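Local coordinates for glutamine cyclotransferase (Tannerella forsythia, PDB 6QRO), which probably catalyses, as a zinc-dependent glutaminyl cyclase of the M28 peptidase family, the closure of N-terminal glutamine into pyroglutamate, at residues N50-A53 with H54-A58; A227-V230 with E231-W234. All coordinates share one frame; numbering follows the deposited sequence.

Contact 1: residues N50-A53 with H54-A58; sequences NTEA and HQRCA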
loop_
_atom_site.group_PDB
_atom_site.type_symbol
_atom_site.label_atom_id
_atom_site.label_comp_id
_atom_site.label_asym_id
_atom_site.label_seq_id
_atom_site.Cartn_x
_atom_site.Cartn_y
_atom_site.Cartn_z
ATOM N N ASN A 50 15.292 -9.921 0.810
ATOM C CA ASN A 50 16.574 -10.638 0.719
ATOM C C ASN A 50 16.897 -11.115 -0.693
ATOM O O ASN A 50 17.654 -12.080 -0.837
ATOM C CB ASN A 50 16.701 -11.826 1.688
ATOM C CG ASN A 50 16.732 -11.397 3.152
ATOM O OD1 ASN A 50 16.879 -10.217 3.454
ATOM N ND2 ASN A 50 16.630 -12.362 4.064
ATOM N N THR A 51 16.267 -10.571 -1.734
ATOM C CA THR A 51 16.670 -10.855 -3.104
ATOM C C THR A 51 17.266 -9.600 -3.724
ATOM O O THR A 51 17.051 -8.488 -3.242
ATOM C CB THR A 51 15.500 -11.337 -3.975
ATOM O OG1 THR A 51 14.503 -10.307 -4.075
ATOM C CG2 THR A 51 14.893 -12.596 -3.392
ATOM N N GLU A 52 18.000 -9.782 -4.822
ATOM C CA GLU A 52 18.573 -8.628 -5.513
ATOM C C GLU A 52 17.483 -7.771 -6.157
ATOM O O GLU A 52 17.598 -6.544 -6.185
ATOM C CB GLU A 52 19.609 -9.086 -6.543
ATOM C CG GLU A 52 20.459 -7.963 -7.161
ATOM C CD GLU A 52 21.196 -7.071 -6.139
ATOM O OE1 GLU A 52 21.600 -5.948 -6.519
ATOM O OE2 GLU A 52 21.386 -7.475 -4.969
ATOM N N ALA A 53 16.440 -8.401 -6.716
ATOM C CA ALA A 53 15.327 -7.651 -7.302
ATOM C C ALA A 53 14.683 -6.719 -6.282
ATOM O O ALA A 53 14.243 -5.617 -6.624
ATOM C CB ALA A 53 14.279 -8.606 -7.863
ATOM N N HIS A 54 14.551 -7.186 -5.044
ATOM C CA HIS A 54 14.087 -6.356 -3.941
ATOM C C HIS A 54 15.026 -5.167 -3.714
ATOM O O HIS A 54 14.575 -4.033 -3.510
ATOM C CB HIS A 54 13.997 -7.258 -2.714
ATOM C CG HIS A 54 13.335 -6.658 -1.516
ATOM N ND1 HIS A 54 12.009 -6.883 -1.220
ATOM C CD2 HIS A 54 13.825 -5.912 -0.502
ATOM C CE1 HIS A 54 11.699 -6.274 -0.090
ATOM N NE2 HIS A 54 12.787 -5.687 0.372
ATOM N N GLN A 55 16.340 -5.412 -3.735
ATOM C CA GLN A 55 17.304 -4.337 -3.495
ATOM C C GLN A 55 17.289 -3.302 -4.616
ATOM O O GLN A 55 17.277 -2.093 -4.353
ATOM C CB GLN A 55 18.710 -4.913 -3.329
ATOM C CG GLN A 55 19.783 -3.852 -3.124
ATOM C CD GLN A 55 19.649 -3.104 -1.805
ATOM O OE1 GLN A 55 19.366 -3.696 -0.760
ATOM N NE2 GLN A 55 19.869 -1.794 -1.846
ATOM N N ARG A 56 17.314 -3.753 -5.870
ATOM C CA ARG A 56 17.231 -2.816 -6.984
ATOM C C ARG A 56 15.949 -1.999 -6.926
ATOM O O ARG A 56 15.940 -0.804 -7.263
ATOM C CB ARG A 56 17.346 -3.549 -8.314
ATOM C CG ARG A 56 18.752 -3.892 -8.688
ATOM C CD ARG A 56 18.806 -4.326 -10.139
ATOM N NE ARG A 56 19.977 -5.135 -10.459
ATOM C CZ ARG A 56 21.233 -4.694 -10.396
ATOM N NH1 ARG A 56 21.499 -3.443 -10.052
ATOM N NH2 ARG A 56 22.231 -5.507 -10.698
ATOM N N CYS A 57 14.850 -2.635 -6.514
ATOM C CA CYS A 57 13.581 -1.931 -6.425
ATOM C C CYS A 57 13.577 -0.923 -5.278
ATOM O O CYS A 57 13.002 0.162 -5.408
ATOM C CB CYS A 57 12.453 -2.936 -6.269
ATOM S SG CYS A 57 10.901 -2.186 -6.477
ATOM N N ALA A 58 14.200 -1.263 -4.146
ATOM C CA ALA A 58 14.366 -0.302 -3.055
ATOM C C ALA A 58 15.054 0.981 -3.526
ATOM O O ALA A 58 14.613 2.089 -3.194
ATOM C CB ALA A 58 15.156 -0.942 -1.918
#
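H54 meets T51 at the very start of helix 52-67, and the two side chains run roughly perpendicular. The hydroxyl OG1 of T51 lies 3.3 Å from the backbone N of H54 and accepts its N-H, with 158° at the hydrogen. It can do so because T51 holds OG1 between its backbone N and carbonyl carbon (chi1 63°), turned toward the first turn. The same OG1 also bonds to V48 O, so the hydroxyl ties the incoming loop to the helix end. CB of H54 rests against both T51 oxygens, 3.3 Å from the carbonyl O.

T51 is therefore the N-cap residue, its side chain occupying one of the amide N-H groups that the first turn of an alpha helix cannot satisfy from within. Regular i to i+4 bonding then takes over, for example a nearly straight bond from R56 N to E52 O at 2.8 Å.

Beyond the cap, the imidazole of H54 turns inward to the body of the protein. ND1 bonds to R47 O and NE2 to D164 OD2, so both ring nitrogens are engaged and the ring's rotation is fixed; W110 meets the ring with its plane inclined to it. This side chain is about 9 Å from that of zinc ligand D167, within the neighbourhood of the metal centre but not part of it.

E52 occupies the outer side of the same turn. Its bent chain brings OE1 over one face of the R56 guanidinium, 4.1 Å above the plane, with the carboxylate plane nearly perpendicular at 84°. No N-H of R56 points at that oxygen, leaving a loose attraction of opposite charges rather than a salt bridge. OE2 approaches the CB of Q55 at 4.1 Å.

Contact 2: residues A227-V230 with E231-W234; sequences ARYV and EKVW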
loop_
_atom_site.group_PDB
_atom_site.type_symbol
_atom_site.label_atom_id
_atom_site.label_comp_id
_atom_site.label_asym_id
_atom_site.label_seq_id
_atom_site.Cartn_x
_atom_site.Cartn_y
_atom_site.Cartn_z
ATOM N N ALA A 227 -13.370 6.662 11.105
ATOM C CA ALA A 227 -14.711 6.807 10.555
ATOM C C ALA A 227 -14.861 8.126 9.819
ATOM O O ALA A 227 -15.379 8.166 8.701
ATOM C CB ALA A 227 -15.758 6.710 11.667
ATOM N N ARG A 228 -14.398 9.221 10.429
ATOM C CA ARG A 228 -14.568 10.531 9.804
ATOM C C ARG A 228 -13.834 10.619 8.468
ATOM O O ARG A 228 -14.264 11.346 7.566
ATOM C CB ARG A 228 -14.115 11.623 10.778
ATOM C CG ARG A 228 -13.942 13.005 10.175
ATOM C CD ARG A 228 -13.500 14.048 11.197
ATOM N NE ARG A 228 -13.216 13.511 12.528
ATOM C CZ ARG A 228 -13.778 13.948 13.652
ATOM N NH1 ARG A 228 -13.450 13.408 14.820
ATOM N NH2 ARG A 228 -14.670 14.931 13.618
ATOM N N TYR A 229 -12.750 9.863 8.303
ATOM C CA TYR A 229 -11.986 9.919 7.064
ATOM C C TYR A 229 -12.467 8.915 6.022
ATOM O O TYR A 229 -12.337 9.175 4.821
ATOM C CB TYR A 229 -10.507 9.789 7.397
ATOM C CG TYR A 229 -10.164 10.882 8.378
ATOM C CD1 TYR A 229 -10.120 12.209 7.962
ATOM C CD2 TYR A 229 -9.910 10.605 9.714
ATOM C CE1 TYR A 229 -9.837 13.223 8.850
ATOM C CE2 TYR A 229 -9.618 11.622 10.616
ATOM C CZ TYR A 229 -9.580 12.925 10.171
ATOM O OH TYR A 229 -9.293 13.949 11.038
ATOM N N VAL A 230 -13.030 7.779 6.440
ATOM C CA VAL A 230 -13.773 6.946 5.494
ATOM C C VAL A 230 -14.881 7.765 4.839
ATOM O O VAL A 230 -15.086 7.700 3.620
ATOM C CB VAL A 230 -14.316 5.691 6.199
ATOM C CG1 VAL A 230 -15.091 4.817 5.219
ATOM C CG2 VAL A 230 -13.164 4.914 6.817
ATOM N N GLU A 231 -15.612 8.555 5.631
ATOM C CA GLU A 231 -16.652 9.407 5.052
ATOM C C GLU A 231 -16.048 10.436 4.111
ATOM O O GLU A 231 -16.572 10.672 3.021
ATOM C CB GLU A 231 -17.446 10.110 6.157
ATOM C CG GLU A 231 -18.404 9.204 6.853
ATOM C CD GLU A 231 -19.182 8.381 5.853
ATOM O OE1 GLU A 231 -18.975 7.143 5.792
ATOM O OE2 GLU A 231 -19.960 8.991 5.089
ATOM N N LYS A 232 -14.920 11.028 4.513
ATOM C CA LYS A 232 -14.211 12.004 3.695
ATOM C C LYS A 232 -13.796 11.407 2.348
ATOM O O LYS A 232 -13.950 12.045 1.297
ATOM C CB LYS A 232 -12.992 12.501 4.483
ATOM C CG LYS A 232 -12.308 13.743 3.942
ATOM C CD LYS A 232 -11.050 14.089 4.742
ATOM C CE LYS A 232 -11.418 14.793 6.030
ATOM N NZ LYS A 232 -11.464 16.272 5.891
ATOM N N VAL A 233 -13.240 10.193 2.361
ATOM C CA VAL A 233 -12.771 9.570 1.127
ATOM C C VAL A 233 -13.940 9.080 0.282
ATOM O O VAL A 233 -13.963 9.272 -0.943
ATOM C CB VAL A 233 -11.778 8.443 1.461
ATOM C CG1 VAL A 233 -11.475 7.593 0.226
ATOM C CG2 VAL A 233 -10.490 9.041 2.025
ATOM N N TRP A 234 -14.918 8.425 0.907
ATOM C CA TRP A 234 -16.033 7.892 0.131
ATOM C C TRP A 234 -16.918 8.990 -0.431
ATOM O O TRP A 234 -17.475 8.825 -1.521
ATOM C CB TRP A 234 -16.858 6.912 0.965
ATOM C CG TRP A 234 -16.443 5.505 0.681
ATOM C CD1 TRP A 234 -17.198 4.532 0.102
ATOM C CD2 TRP A 234 -15.161 4.925 0.934
ATOM N NE1 TRP A 234 -16.467 3.378 -0.019
ATOM C CE2 TRP A 234 -15.214 3.589 0.492
ATOM C CE3 TRP A 234 -13.977 5.398 1.511
ATOM C CZ2 TRP A 234 -14.128 2.717 0.603
ATOM C CZ3 TRP A 234 -12.904 4.540 1.616
ATOM C CH2 TRP A 234 -12.986 3.207 1.158
#
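V230 and W234 stand one turn apart on helix 227-239, an alpha helix of this M28-type alpha/beta fold, and their side chains run alongside each other. Methyl CG1 of V230 sits over one face of the indole, displaced from the ring centre toward its periphery, with CE3 of W234 its closest ring atom at 3.9 Å. The V230 torsion (chi1 -180°) sets CG1 beside the carbonyl carbon, on the side where the indole lies. Beneath this apolar contact, W234 N donates to V230 O at 2.8 Å.

The second pair, Y229 and K232, also lies side by side. Here the lysine's aliphatic chain runs along the edge of the phenol ring, with CD in the ring plane, while CG of R228 covers one face, 4.3 Å above the ring centre. The polar end of K232 goes on to a salt bridge with E316.

Partners outside the helix hold both aromatic rings. F202 stacks on the ring of Y229, whose side chain also touches L270 of strand 269-273; V233 packs on L270 and I272 of that strand. F246 meets the W234 ring edge to face, and W234 NE1 makes a weak hydrogen bond to I247 O. K218 of strand 216-218 touches both V230 and W234 and forms a salt bridge with E231 OE1. The helix thus lies against an edge strand of the central sheet through Y229 and V233. Where Y229 and K232 come closest, CE of the lysine lies 3.5 Å from CD1 of the tyrosine.

From the N terminus, the chain passes through helix 31-43 and a loop before contact 1 opens helix 52-67. Residues 50-58 join that loop and the helix start to strand 86-96 and to W110 and D164. The chain then lays down five strands of the central sheet and zinc ligands D134 and D167 before contact 2, at the start of helix 227-239; edge strand 269-273, on which that helix packs, and the third ligand, H288, follow it. Contact 1 is a loop leading into a helix and contact 2 is helical throughout, so neither closes a long loop. They follow in series without nesting or crossing. The centres of contact 1 and contact 2 are about 35 Å apart, on opposite sides of the chain's centre.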